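Local coordinates for protein acetylglutamate kinase (Streptococcus mutans, PDB 3L86) that probably catalyses the ATP-dependent phosphorylation of N-acetyl-L-glutamate, the second step of the route from glutamate to N-acetylornithine in arginine biosynthesis, at residues Ala78-Met83 with Val88-Ile93; Arg97-Asp102 with Met188-Ala193; Ala110-Val115 with Cys130-Ser135; Asp144-Asp147 with Tyr153-Asp156. All coordinates share one frame; numbering follows the deposited sequence.

Contact 1. Residues Ala78-Met83 with Val88-Ile93; sequences AINKLM and VPVKKI. With NLG (N-acetyl-L-glutamate), chain C.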
loop_
_atom_site.group_PDB
_atom_site.type_symbol
_atom_site.label_atom_id
_atom_site.label_comp_id
_atom_site.label_asym_id
_atom_site.label_seq_id
_atom_site.Cartn_x
_atom_site.Cartn_y
_atom_site.Cartn_z
ATOM N N ALA A 78 -3.765 -13.339 -1.869
ATOM C CA ALA A 78 -3.058 -14.363 -1.054
ATOM C C ALA A 78 -3.664 -14.769 0.291
ATOM O O ALA A 78 -3.743 -15.976 0.575
ATOM C CB ALA A 78 -1.566 -14.041 -0.905
ATOM N N ILE A 79 -4.093 -13.798 1.114
ATOM C CA ILE A 79 -4.783 -14.065 2.356
ATOM C C ILE A 79 -6.101 -14.879 2.105
ATOM O O ILE A 79 -6.446 -15.800 2.884
ATOM C CB ILE A 79 -5.125 -12.758 3.110
ATOM C CG1 ILE A 79 -3.821 -11.888 3.391
ATOM C CG2 ILE A 79 -5.898 -13.111 4.423
ATOM C CD1 ILE A 79 -4.080 -10.373 3.809
ATOM N N ASN A 80 -6.836 -14.505 1.044
ATOM C CA ASN A 80 -8.082 -15.194 0.676
ATOM C C ASN A 80 -7.799 -16.680 0.419
ATOM O O ASN A 80 -8.454 -17.573 0.954
ATOM C CB ASN A 80 -8.714 -14.553 -0.580
ATOM C CG ASN A 80 -9.383 -13.225 -0.303
ATOM O OD1 ASN A 80 -9.584 -12.800 0.847
ATOM N ND2 ASN A 80 -9.794 -12.573 -1.371
ATOM N N LYS A 81 -6.802 -16.932 -0.414
ATOM C CA LYS A 81 -6.399 -18.290 -0.788
ATOM C C LYS A 81 -6.134 -19.065 0.476
ATOM O O LYS A 81 -6.755 -20.115 0.770
ATOM C CB LYS A 81 -5.098 -18.233 -1.588
ATOM C CG LYS A 81 -5.087 -19.045 -2.836
ATOM N N LEU A 82 -5.174 -18.567 1.236
ATOM C CA LEU A 82 -4.841 -19.168 2.527
ATOM C C LEU A 82 -6.017 -19.411 3.459
ATOM O O LEU A 82 -6.082 -20.440 4.143
ATOM C CB LEU A 82 -3.742 -18.332 3.211
ATOM C CG LEU A 82 -2.917 -18.860 4.354
ATOM C CD1 LEU A 82 -2.177 -20.188 4.034
ATOM C CD2 LEU A 82 -1.954 -17.685 4.767
ATOM N N MET A 83 -6.962 -18.499 3.529
ATOM C CA MET A 83 -8.107 -18.763 4.387
ATOM C C MET A 83 -8.902 -19.996 3.947
ATOM O O MET A 83 -9.460 -20.735 4.783
ATOM C CB MET A 83 -9.044 -17.573 4.367
ATOM C CG MET A 83 -8.339 -16.323 4.696
ATOM S SD MET A 83 -8.858 -15.919 6.332
ATOM C CE MET A 83 -9.967 -14.468 6.013
ATOM N N VAL A 88 -11.291 -21.169 6.843
ATOM C CA VAL A 88 -11.949 -19.972 7.400
ATOM C C VAL A 88 -12.695 -19.110 6.345
ATOM O O VAL A 88 -12.221 -18.982 5.268
ATOM C CB VAL A 88 -10.885 -19.058 8.062
ATOM C CG1 VAL A 88 -11.508 -17.874 8.632
ATOM C CG2 VAL A 88 -10.061 -19.814 9.071
ATOM N N PRO A 89 -13.807 -18.498 6.695
ATOM C CA PRO A 89 -14.676 -17.669 5.875
ATOM C C PRO A 89 -14.264 -16.220 5.778
ATOM O O PRO A 89 -14.116 -15.600 6.772
ATOM C CB PRO A 89 -16.019 -17.690 6.646
ATOM C CG PRO A 89 -15.873 -18.524 7.764
ATOM C CD PRO A 89 -14.403 -18.801 7.991
ATOM N N VAL A 90 -14.079 -15.796 4.554
ATOM C CA VAL A 90 -13.771 -14.461 4.188
ATOM C C VAL A 90 -15.030 -13.632 4.261
ATOM O O VAL A 90 -15.961 -13.878 3.550
ATOM C CB VAL A 90 -13.213 -14.406 2.738
ATOM C CG1 VAL A 90 -12.916 -13.006 2.312
ATOM C CG2 VAL A 90 -12.042 -15.345 2.563
ATOM N N LYS A 91 -15.008 -12.672 5.185
ATOM C CA LYS A 91 -15.959 -11.627 5.339
ATOM C C LYS A 91 -15.304 -10.275 5.352
ATOM O O LYS A 91 -14.380 -10.043 6.079
ATOM C CB LYS A 91 -16.781 -11.781 6.614
ATOM C CG LYS A 91 -16.334 -12.829 7.497
ATOM N N LYS A 92 -15.816 -9.414 4.496
ATOM C CA LYS A 92 -15.413 -8.043 4.369
ATOM C C LYS A 92 -16.586 -7.112 4.576
ATOM O O LYS A 92 -17.712 -7.499 4.322
ATOM C CB LYS A 92 -14.769 -7.797 3.029
ATOM C CG LYS A 92 -13.264 -8.006 3.007
ATOM C CD LYS A 92 -12.787 -8.665 1.765
ATOM C CE LYS A 92 -11.282 -8.372 1.430
ATOM N NZ LYS A 92 -10.783 -8.248 0.035
ATOM N N ILE A 93 -16.300 -5.902 5.034
ATOM C CA ILE A 93 -17.296 -4.896 5.334
ATOM C C ILE A 93 -16.728 -3.590 4.871
ATOM O O ILE A 93 -15.696 -3.144 5.398
ATOM C CB ILE A 93 -17.526 -4.762 6.842
ATOM C CG1 ILE A 93 -18.136 -6.044 7.394
ATOM C CG2 ILE A 93 -18.425 -3.586 7.143
ATOM C CD1 ILE A 93 -18.653 -5.934 8.806
HETATM C CA NLG C . -6.177 -5.687 4.406
HETATM C C NLG C . -7.201 -5.212 5.269
HETATM O OXT NLG C . -8.414 -5.271 5.041
HETATM O O NLG C . -7.222 -4.592 6.267
HETATM C CB NLG C . -4.659 -5.876 4.238
HETATM C CG NLG C . -4.030 -6.346 2.862
HETATM C CD NLG C . -4.191 -5.559 1.493
HETATM O OE1 NLG C . -4.578 -4.428 1.556
HETATM O OE2 NLG C . -3.977 -6.044 0.370
HETATM C C7 NLG C . -6.850 -7.746 3.500
HETATM C C8 NLG C . -7.098 -8.287 2.450
HETATM O O7 NLG C . -6.863 -8.233 4.604
HETATM N N2 NLG C . -6.543 -6.506 3.542
#
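M83 gives the most surface to this contact, and V90 and V88 face it from the chain that follows helix 76-85. In the model its thioether lies between the two valines, with the sulfur beside V88 and the terminal methyl beside V90. M83 SD lies 4.0 Å from V88 CG1, and M83 CE lies 4.1 Å from V90 CG2, the two side chains of this second pair crossing at about a right angle. The backbone adds one bond: V88 N donates to M83 O at 2.8 Å, with an angle of 151° at the hydrogen, and so ties the returning chain to the last turn of helix 76-85. V90 also presents CG1 to the amide oxygen of N80, at 3.6 Å from OD1. That oxygen has its polar partner in R97, whose NH1 donates to it. On the pocket side, I79 CD1 stands 3.6 Å from O7 of the bound N-acetylglutamate. One backbone bond and a few apolar contacts thus pin the chain that leaves helix 76-85 toward strand 92-93, next to the N-acetylglutamate pocket, and N80 OD1, turned to R97, acts as a second-shell group for the arginine that binds the substrate.

Contact 2. Residues Arg97-Asp102 with Met188-Ala193; sequences RVTSKD and MLNINA. With NLG (N-acetyl-L-glutamate), chain C.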
loop_
_atom_site.group_PDB
_atom_site.type_symbol
_atom_site.label_atom_id
_atom_site.label_comp_id
_atom_site.label_asym_id
_atom_site.label_seq_id
_atom_site.Cartn_x
_atom_site.Cartn_y
_atom_site.Cartn_z
ATOM N N ARG A 97 -11.370 -6.292 5.665
ATOM C CA ARG A 97 -11.521 -7.705 6.143
ATOM C C ARG A 97 -11.744 -7.726 7.654
ATOM O O ARG A 97 -10.942 -7.132 8.379
ATOM C CB ARG A 97 -10.233 -8.525 5.841
ATOM C CG ARG A 97 -10.278 -10.084 6.120
ATOM C CD ARG A 97 -8.798 -10.711 5.993
ATOM N NE ARG A 97 -8.319 -10.396 4.646
ATOM C CZ ARG A 97 -8.617 -11.132 3.574
ATOM N NH1 ARG A 97 -9.320 -12.277 3.688
ATOM N NH2 ARG A 97 -8.190 -10.738 2.391
ATOM N N VAL A 98 -12.807 -8.408 8.098
ATOM C CA VAL A 98 -13.056 -8.672 9.501
ATOM C C VAL A 98 -12.012 -9.698 9.971
ATOM O O VAL A 98 -11.892 -10.750 9.349
ATOM C CB VAL A 98 -14.521 -9.161 9.719
ATOM C CG1 VAL A 98 -14.788 -9.560 11.225
ATOM C CG2 VAL A 98 -15.519 -8.020 9.310
ATOM N N THR A 99 -11.211 -9.365 11.004
ATOM C CA THR A 99 -9.981 -10.153 11.332
ATOM C C THR A 99 -9.926 -10.532 12.811
ATOM O O THR A 99 -9.756 -9.673 13.683
ATOM C CB THR A 99 -8.667 -9.326 10.943
ATOM O OG1 THR A 99 -8.789 -8.784 9.607
ATOM C CG2 THR A 99 -7.391 -10.181 11.028
ATOM N N SER A 100 -10.088 -11.798 13.140
ATOM C CA SER A 100 -9.979 -12.189 14.547
ATOM C C SER A 100 -8.524 -12.311 14.961
ATOM O O SER A 100 -7.646 -12.366 14.104
ATOM C CB SER A 100 -10.661 -13.551 14.789
ATOM O OG SER A 100 -9.875 -14.602 14.241
ATOM N N LYS A 101 -8.249 -12.408 16.264
ATOM C CA LYS A 101 -6.872 -12.650 16.692
ATOM C C LYS A 101 -6.238 -13.946 16.103
ATOM O O LYS A 101 -5.036 -13.946 15.741
ATOM C CB LYS A 101 -6.823 -12.715 18.209
ATOM C CG LYS A 101 -5.627 -13.423 18.687
ATOM C CD LYS A 101 -4.705 -12.537 19.297
ATOM C CE LYS A 101 -4.859 -12.738 20.772
ATOM N NZ LYS A 101 -3.576 -12.459 21.456
ATOM N N ASP A 102 -7.006 -15.036 16.028
ATOM C CA ASP A 102 -6.524 -16.244 15.349
ATOM C C ASP A 102 -6.242 -15.972 13.849
ATOM O O ASP A 102 -5.276 -16.520 13.294
ATOM C CB ASP A 102 -7.457 -17.463 15.504
ATOM C CG ASP A 102 -7.425 -18.086 16.950
ATOM O OD1 ASP A 102 -6.446 -17.860 17.722
ATOM O OD2 ASP A 102 -8.439 -18.740 17.325
ATOM N N MET A 188 0.139 -6.961 17.250
ATOM C CA MET A 188 0.120 -6.824 15.798
ATOM C C MET A 188 -1.299 -6.639 15.241
ATOM O O MET A 188 -2.168 -7.418 15.581
ATOM C CB MET A 188 0.759 -8.054 15.141
ATOM C CG MET A 188 1.242 -7.727 13.694
ATOM S SD MET A 188 1.769 -9.139 12.675
ATOM C CE MET A 188 3.359 -9.458 13.356
ATOM N N LEU A 189 -1.508 -5.656 14.342
ATOM C CA LEU A 189 -2.822 -5.381 13.713
ATOM C C LEU A 189 -2.772 -5.424 12.169
ATOM O O LEU A 189 -1.734 -5.097 11.597
ATOM C CB LEU A 189 -3.394 -3.993 14.142
ATOM C CG LEU A 189 -3.468 -3.636 15.638
ATOM C CD1 LEU A 189 -4.151 -2.243 15.868
ATOM C CD2 LEU A 189 -4.183 -4.693 16.421
ATOM N N ASN A 190 -3.890 -5.778 11.522
ATOM C CA ASN A 190 -4.022 -5.865 10.049
ATOM C C ASN A 190 -4.402 -4.460 9.533
ATOM O O ASN A 190 -5.434 -3.915 9.973
ATOM C CB ASN A 190 -5.083 -6.952 9.675
ATOM C CG ASN A 190 -5.415 -7.000 8.177
ATOM O OD1 ASN A 190 -4.707 -6.414 7.358
ATOM N ND2 ASN A 190 -6.494 -7.732 7.810
ATOM N N ILE A 191 -3.567 -3.854 8.670
ATOM C CA ILE A 191 -3.853 -2.482 8.146
ATOM C C ILE A 191 -4.154 -2.548 6.647
ATOM O O ILE A 191 -3.382 -3.150 5.932
ATOM C CB ILE A 191 -2.651 -1.525 8.254
ATOM C CG1 ILE A 191 -1.923 -1.665 9.590
ATOM C CG2 ILE A 191 -3.113 0.000 7.921
ATOM C CD1 ILE A 191 -2.614 -1.130 10.808
ATOM N N ASN A 192 -5.292 -2.037 6.171
ATOM C CA ASN A 192 -5.546 -1.967 4.697
ATOM C C ASN A 192 -4.293 -1.316 4.020
ATOM O O ASN A 192 -3.807 -0.300 4.533
ATOM C CB ASN A 192 -6.779 -1.090 4.414
ATOM C CG ASN A 192 -6.912 -0.732 2.940
ATOM O OD1 ASN A 192 -6.566 0.378 2.518
ATOM N ND2 ASN A 192 -7.406 -1.661 2.148
ATOM N N ALA A 193 -3.769 -1.875 2.915
ATOM C CA ALA A 193 -2.454 -1.373 2.391
ATOM C C ALA A 193 -2.507 0.050 1.895
ATOM O O ALA A 193 -1.504 0.752 1.971
ATOM C CB ALA A 193 -1.817 -2.303 1.287
HETATM C CA NLG C . -6.177 -5.687 4.406
HETATM C C NLG C . -7.201 -5.212 5.269
HETATM O OXT NLG C . -8.414 -5.271 5.041
HETATM O O NLG C . -7.222 -4.592 6.267
HETATM C CB NLG C . -4.659 -5.876 4.238
HETATM C CG NLG C . -4.030 -6.346 2.862
HETATM C CD NLG C . -4.191 -5.559 1.493
HETATM O OE1 NLG C . -4.578 -4.428 1.556
HETATM O OE2 NLG C . -3.977 -6.044 0.370
HETATM C C7 NLG C . -6.850 -7.746 3.500
HETATM C C8 NLG C . -7.098 -8.287 2.450
HETATM O O7 NLG C . -6.863 -8.233 4.604
HETATM N N2 NLG C . -6.543 -6.506 3.542
#
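T99 and N190 make the one hydrogen bond between the two segments, amide to hydroxyl. N190 ND2 donates to T99 OG1 at 3.1 Å with an angle of 159°, and the hydroxyl oxygen lies close to the amide plane. T99 OG1 in turn donates to R97 O at 3.0 Å, meeting that carbonyl from above its plane. OG1 is therefore engaged twice, once as acceptor and once as donor, and links the asparagine to the backbone of the arginine.

Bonds to the ligand form the second group. The acetyl oxygen O7 of N-acetylglutamate accepts hydrogen bonds from R97 NE, at 2.6 Å, and from N190 ND2, at 3.3 Å. R97 brings NE there with CG trans to the backbone N (chi1 -173°) and a bend at chi3, leaving O7 at the guanidinium edge, near its plane. R97 N points almost straight at OXT of the ligand, 3.2 Å away at 177°, while A193 N donates to OE1 at 3.0 Å, at the other end of the ligand.

Packing is slight and falls on the same side chains: R97 CD approaches N190 ND2 to 4.2 Å, the two chains crossing at about a right angle. N192 stands at the N-cap of helix 193-203, its OD1 accepting from Y195 N, so A193 N belongs to the first turn. Together these groups form the N-acetylglutamate site of an amino acid kinase fold, closed between a substrate-binding arginine and a helix N-terminus.

Contact 3. Residues Ala110-Val115 with Cys130-Ser135; sequences ALLDLV and CQQLKS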
loop_
_atom_site.group_PDB
_atom_site.type_symbol
_atom_site.label_atom_id
_atom_site.label_comp_id
_atom_site.label_asym_id
_atom_site.label_seq_id
_atom_site.Cartn_x
_atom_site.Cartn_y
_atom_site.Cartn_z
ATOM N N ALA A 110 0.791 -14.809 5.167
ATOM C CA ALA A 110 0.659 -14.518 3.729
ATOM C C ALA A 110 1.447 -13.231 3.319
ATOM O O ALA A 110 2.128 -13.174 2.272
ATOM C CB ALA A 110 -0.840 -14.408 3.356
ATOM N N LEU A 111 1.327 -12.177 4.117
ATOM C CA LEU A 111 1.995 -10.906 3.773
ATOM C C LEU A 111 3.544 -11.003 3.799
ATOM O O LEU A 111 4.201 -10.585 2.829
ATOM C CB LEU A 111 1.518 -9.782 4.706
ATOM C CG LEU A 111 0.074 -9.270 4.537
ATOM C CD1 LEU A 111 -0.217 -8.187 5.593
ATOM C CD2 LEU A 111 -0.124 -8.745 3.132
ATOM N N LEU A 112 4.129 -11.538 4.883
ATOM C CA LEU A 112 5.586 -11.636 5.012
ATOM C C LEU A 112 6.209 -12.757 4.168
ATOM O O LEU A 112 7.223 -12.537 3.490
ATOM C CB LEU A 112 6.042 -11.766 6.486
ATOM C CG LEU A 112 5.625 -10.567 7.384
ATOM C CD1 LEU A 112 5.865 -10.911 8.859
ATOM C CD2 LEU A 112 6.308 -9.232 6.988
ATOM N N ASP A 113 5.632 -13.959 4.217
ATOM C CA ASP A 113 6.336 -15.130 3.664
ATOM C C ASP A 113 5.908 -15.422 2.242
ATOM O O ASP A 113 6.727 -15.906 1.431
ATOM C CB ASP A 113 6.062 -16.373 4.535
ATOM C CG ASP A 113 6.449 -16.163 5.976
ATOM O OD1 ASP A 113 7.567 -15.683 6.216
ATOM O OD2 ASP A 113 5.643 -16.477 6.867
ATOM N N LEU A 114 4.633 -15.144 1.943
ATOM C CA LEU A 114 4.026 -15.430 0.609
ATOM C C LEU A 114 3.955 -14.253 -0.412
ATOM O O LEU A 114 3.703 -14.478 -1.626
ATOM C CB LEU A 114 2.612 -15.971 0.799
ATOM C CG LEU A 114 2.349 -17.456 1.033
ATOM C CD1 LEU A 114 3.483 -18.124 1.658
ATOM C CD2 LEU A 114 1.083 -17.770 1.735
ATOM N N VAL A 115 4.071 -13.014 0.050
ATOM C CA VAL A 115 4.163 -11.854 -0.870
ATOM C C VAL A 115 5.504 -11.092 -0.736
ATOM O O VAL A 115 6.237 -10.852 -1.745
ATOM C CB VAL A 115 2.976 -10.858 -0.690
ATOM C CG1 VAL A 115 3.062 -9.719 -1.697
ATOM C CG2 VAL A 115 1.613 -11.581 -0.900
ATOM N N CYS A 130 17.732 -3.346 -1.604
ATOM C CA CYS A 130 16.464 -3.261 -0.847
ATOM C C CYS A 130 16.477 -4.269 0.329
ATOM O O CYS A 130 17.320 -5.175 0.354
ATOM C CB CYS A 130 15.240 -3.606 -1.749
ATOM S SG CYS A 130 15.250 -5.267 -2.533
ATOM N N GLN A 131 15.514 -4.137 1.254
ATOM C CA GLN A 131 15.456 -4.998 2.452
ATOM C C GLN A 131 14.021 -5.091 2.972
ATOM O O GLN A 131 13.421 -4.088 3.199
ATOM C CB GLN A 131 16.368 -4.408 3.581
ATOM C CG GLN A 131 16.308 -5.200 4.902
ATOM C CD GLN A 131 16.759 -6.635 4.726
ATOM O OE1 GLN A 131 17.898 -6.883 4.311
ATOM N NE2 GLN A 131 15.884 -7.601 5.053
ATOM N N GLN A 132 13.483 -6.289 3.154
ATOM C CA GLN A 132 12.177 -6.469 3.852
ATOM C C GLN A 132 12.314 -6.141 5.345
ATOM O O GLN A 132 13.215 -6.716 6.005
ATOM C CB GLN A 132 11.713 -7.921 3.672
ATOM C CG GLN A 132 10.465 -8.327 4.422
ATOM C CD GLN A 132 10.053 -9.783 4.079
ATOM O OE1 GLN A 132 10.880 -10.705 4.068
ATOM N NE2 GLN A 132 8.795 -9.975 3.784
ATOM N N LEU A 133 11.488 -5.223 5.890
ATOM C CA LEU A 133 11.378 -5.109 7.360
ATOM C C LEU A 133 10.587 -6.253 8.005
ATOM O O LEU A 133 9.529 -6.624 7.493
ATOM C CB LEU A 133 10.777 -3.752 7.793
ATOM C CG LEU A 133 11.787 -2.573 7.749
ATOM C CD1 LEU A 133 12.386 -2.401 6.392
ATOM C CD2 LEU A 133 11.137 -1.240 8.213
ATOM N N LYS A 134 11.103 -6.841 9.111
ATOM C CA LYS A 134 10.316 -7.857 9.852
ATOM C C LYS A 134 10.203 -7.394 11.309
ATOM O O LYS A 134 9.200 -6.754 11.685
ATOM C CB LYS A 134 10.908 -9.281 9.732
ATOM C CG LYS A 134 10.750 -9.946 8.341
ATOM C CD LYS A 134 10.819 -11.492 8.484
ATOM C CE LYS A 134 11.690 -12.153 7.454
ATOM N NZ LYS A 134 10.995 -12.801 6.241
ATOM N N SER A 135 11.265 -7.584 12.100
ATOM C CA SER A 135 11.238 -7.074 13.490
ATOM C C SER A 135 11.253 -5.549 13.582
ATOM O O SER A 135 10.657 -4.981 14.542
ATOM C CB SER A 135 12.344 -7.697 14.381
ATOM O OG SER A 135 13.634 -7.442 13.853
#
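Q132 reaches from its strand to the helix and donates NE2 to the backbone oxygen of L112 at 3.0 Å, with an angle of 158° at the hydrogen. The bond falls on a lone pair of the carbonyl and in its plane, and L112 O also lies near the plane of the glutamine amide, so both flat groups are well oriented for it. An extended chain makes this possible: CG stands opposite the backbone N (chi1 174°), and the next torsion is also trans. The other end of the same amide is occupied by K134, whose NZ donates to Q132 OE1 at 3.0 Å from above the carbonyl plane. With both ends engaged, the rotation of the amide is fixed.

Residues 110-115 include a wider, pi-type turn, and the backbone bond from L114 N to A110 O is weak. In the amino acid kinase fold, the Q132 to L112 bond joins helix 101-125 to strand 130-132, which pairs in parallel with strand 174-182 of the main sheet.

Farther out, the charged ends of D113 and K134 approach without forming a salt bridge, D113 OD1 lying 4.5 Å from K134 NZ; D113 OD2 instead pairs with H109 ND1. Packing rests mainly on L112, which has the most surface buried here. L112 CD2 lies 4.1 Å from Q132 NE2 and 4.2 Å from L133 O, while A178 and I137 also touch the leucine.

Contact 4. Residues Asp144-Asp147 with Tyr153-Asp156; sequences DYLD and YVGD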
loop_
_atom_site.group_PDB
_atom_site.type_symbol
_atom_site.label_atom_id
_atom_site.label_comp_id
_atom_site.label_asym_id
_atom_site.label_seq_id
_atom_site.Cartn_x
_atom_site.Cartn_y
_atom_site.Cartn_z
ATOM N N ASP A 144 -3.901 1.830 16.055
ATOM C CA ASP A 144 -4.918 1.488 17.070
ATOM C C ASP A 144 -6.095 0.756 16.368
ATOM O O ASP A 144 -6.150 0.753 15.156
ATOM C CB ASP A 144 -5.461 2.764 17.730
ATOM C CG ASP A 144 -5.952 2.529 19.153
ATOM O OD1 ASP A 144 -6.215 1.345 19.578
ATOM O OD2 ASP A 144 -6.014 3.540 19.877
ATOM N N TYR A 145 -7.010 0.131 17.133
ATOM C CA TYR A 145 -8.174 -0.638 16.582
ATOM C C TYR A 145 -9.136 0.328 15.950
ATOM O O TYR A 145 -9.516 1.313 16.579
ATOM C CB TYR A 145 -8.914 -1.364 17.730
ATOM C CG TYR A 145 -8.045 -2.405 18.396
ATOM C CD1 TYR A 145 -8.069 -3.696 17.964
ATOM C CD2 TYR A 145 -7.141 -2.055 19.420
ATOM C CE1 TYR A 145 -7.230 -4.663 18.535
ATOM C CE2 TYR A 145 -6.297 -3.021 19.987
ATOM C CZ TYR A 145 -6.385 -4.322 19.531
ATOM O OH TYR A 145 -5.626 -5.337 20.056
ATOM N N LEU A 146 -9.513 0.052 14.737
ATOM C CA LEU A 146 -10.460 0.841 14.047
ATOM C C LEU A 146 -11.834 0.832 14.757
ATOM O O LEU A 146 -12.423 1.833 14.906
ATOM C CB LEU A 146 -10.544 0.390 12.584
ATOM C CG LEU A 146 -11.388 1.186 11.592
ATOM C CD1 LEU A 146 -11.114 2.685 11.636
ATOM C CD2 LEU A 146 -11.337 0.675 10.165
ATOM N N ASP A 147 -12.265 -0.348 15.196
ATOM C CA ASP A 147 -13.580 -0.657 15.790
ATOM C C ASP A 147 -13.653 -2.132 16.092
ATOM O O ASP A 147 -14.089 -2.900 15.292
ATOM C CB ASP A 147 -14.747 -0.221 14.865
ATOM C CG ASP A 147 -16.171 -0.543 15.431
ATOM O OD1 ASP A 147 -16.339 -1.059 16.530
ATOM O OD2 ASP A 147 -17.104 -0.213 14.703
ATOM N N TYR A 153 -9.232 -7.249 14.848
ATOM C CA TYR A 153 -7.825 -6.796 14.838
ATOM C C TYR A 153 -7.410 -5.949 13.599
ATOM O O TYR A 153 -6.313 -6.123 13.062
ATOM C CB TYR A 153 -6.876 -8.010 15.003
ATOM C CG TYR A 153 -6.765 -8.428 16.464
ATOM C CD1 TYR A 153 -7.877 -8.914 17.177
ATOM C CD2 TYR A 153 -5.554 -8.309 17.145
ATOM C CE1 TYR A 153 -7.745 -9.269 18.583
ATOM C CE2 TYR A 153 -5.422 -8.669 18.478
ATOM C CZ TYR A 153 -6.519 -9.127 19.197
ATOM O OH TYR A 153 -6.318 -9.446 20.541
ATOM N N VAL A 154 -8.319 -5.125 13.101
ATOM C CA VAL A 154 -8.031 -4.147 12.031
ATOM C C VAL A 154 -7.576 -2.798 12.616
ATOM O O VAL A 154 -8.182 -2.281 13.566
ATOM C CB VAL A 154 -9.237 -4.010 11.071
ATOM C CG1 VAL A 154 -9.044 -2.879 10.048
ATOM C CG2 VAL A 154 -9.407 -5.366 10.296
ATOM N N GLY A 155 -6.437 -2.309 12.145
ATOM C CA GLY A 155 -5.896 -1.077 12.653
ATOM C C GLY A 155 -6.028 0.115 11.741
ATOM O O GLY A 155 -6.207 -0.051 10.527
ATOM N N ASP A 156 -5.915 1.317 12.347
ATOM C CA ASP A 156 -5.821 2.605 11.636
ATOM C C ASP A 156 -4.432 3.157 12.049
ATOM O O ASP A 156 -4.180 3.199 13.238
ATOM C CB ASP A 156 -6.885 3.516 12.279
ATOM C CG ASP A 156 -7.237 4.766 11.459
ATOM O OD1 ASP A 156 -6.932 4.888 10.239
ATOM O OD2 ASP A 156 -7.884 5.651 12.094
HETATM O O HOH W 1 -10.800 -2.755 14.529
#
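Strands 141-145 and 155-160 run antiparallel here, with D144 and D156 as a hydrogen-bonded pair (D144 N to D156 O 3.1 Å, D156 N to D144 O 2.9 Å), Y145 opposite G155 as a non-hydrogen-bonded pair whose CA atoms are 4.6 Å apart, and, beyond them, L146 N donating to V154 O at 2.9 Å with a nearly straight 172° angle.

Y145 and Y153 form a T-shaped pair, with planes at 81° and centroids 5.6 Å apart. The edge of Y145 is turned to the face of Y153, its CE1 standing over the ring centre, and Y145 OH lies 3.7 Å from Y153 CE2. Y145 CG is anti to the carbonyl carbon (chi1 -64°), which swings the ring back toward Y153 although its CB sets off away from segment 153-156. Farther along, L146 CD2 packs on V154 CG1 at 4.2 Å. D144 and D156 share one face of the sheet, and D144 OD1 accepts from the backbone N of Y145. A water extends the link, accepting from D147 N and donating to V154 O, so that carbonyl receives two donors.

This is a two-stranded antiparallel sheet whose strands are linked through the short helix 148-151, and K148 of that helix makes a cation-pi contact with Y145. The V154 side chain comes about 5 Å from the bound N-acetylglutamate, so the sheet borders that site. Strand 188-190 lies alongside, L189 touching both tyrosines and N190 bonding to the backbone of Y153 and G155, while K101 and M104 of helix 101-125 pack on Y153.

In the fold
Contact 2 is buried and contact 1 lies at the surface, while contacts 3 and 4 are partly buried. Contacts 1 and 2 both touch N-acetylglutamate and meet at the N80-R97 hydrogen bond: apolar packing in the first stands beside polar ligand binding in the second. Contact 4 is nested within the chain loop closed by contact 2 and joined to it by backbone bonds from Y153 and G155; its regular strand pairing contrasts with the side-chain bonding of its neighbour. Contact 3, nested in the same loop, shares helix 101-125 with contact 2 and touches contact 1 through A110 and V115, yet its glutamine-to-carbonyl bond lies well away from the ligand.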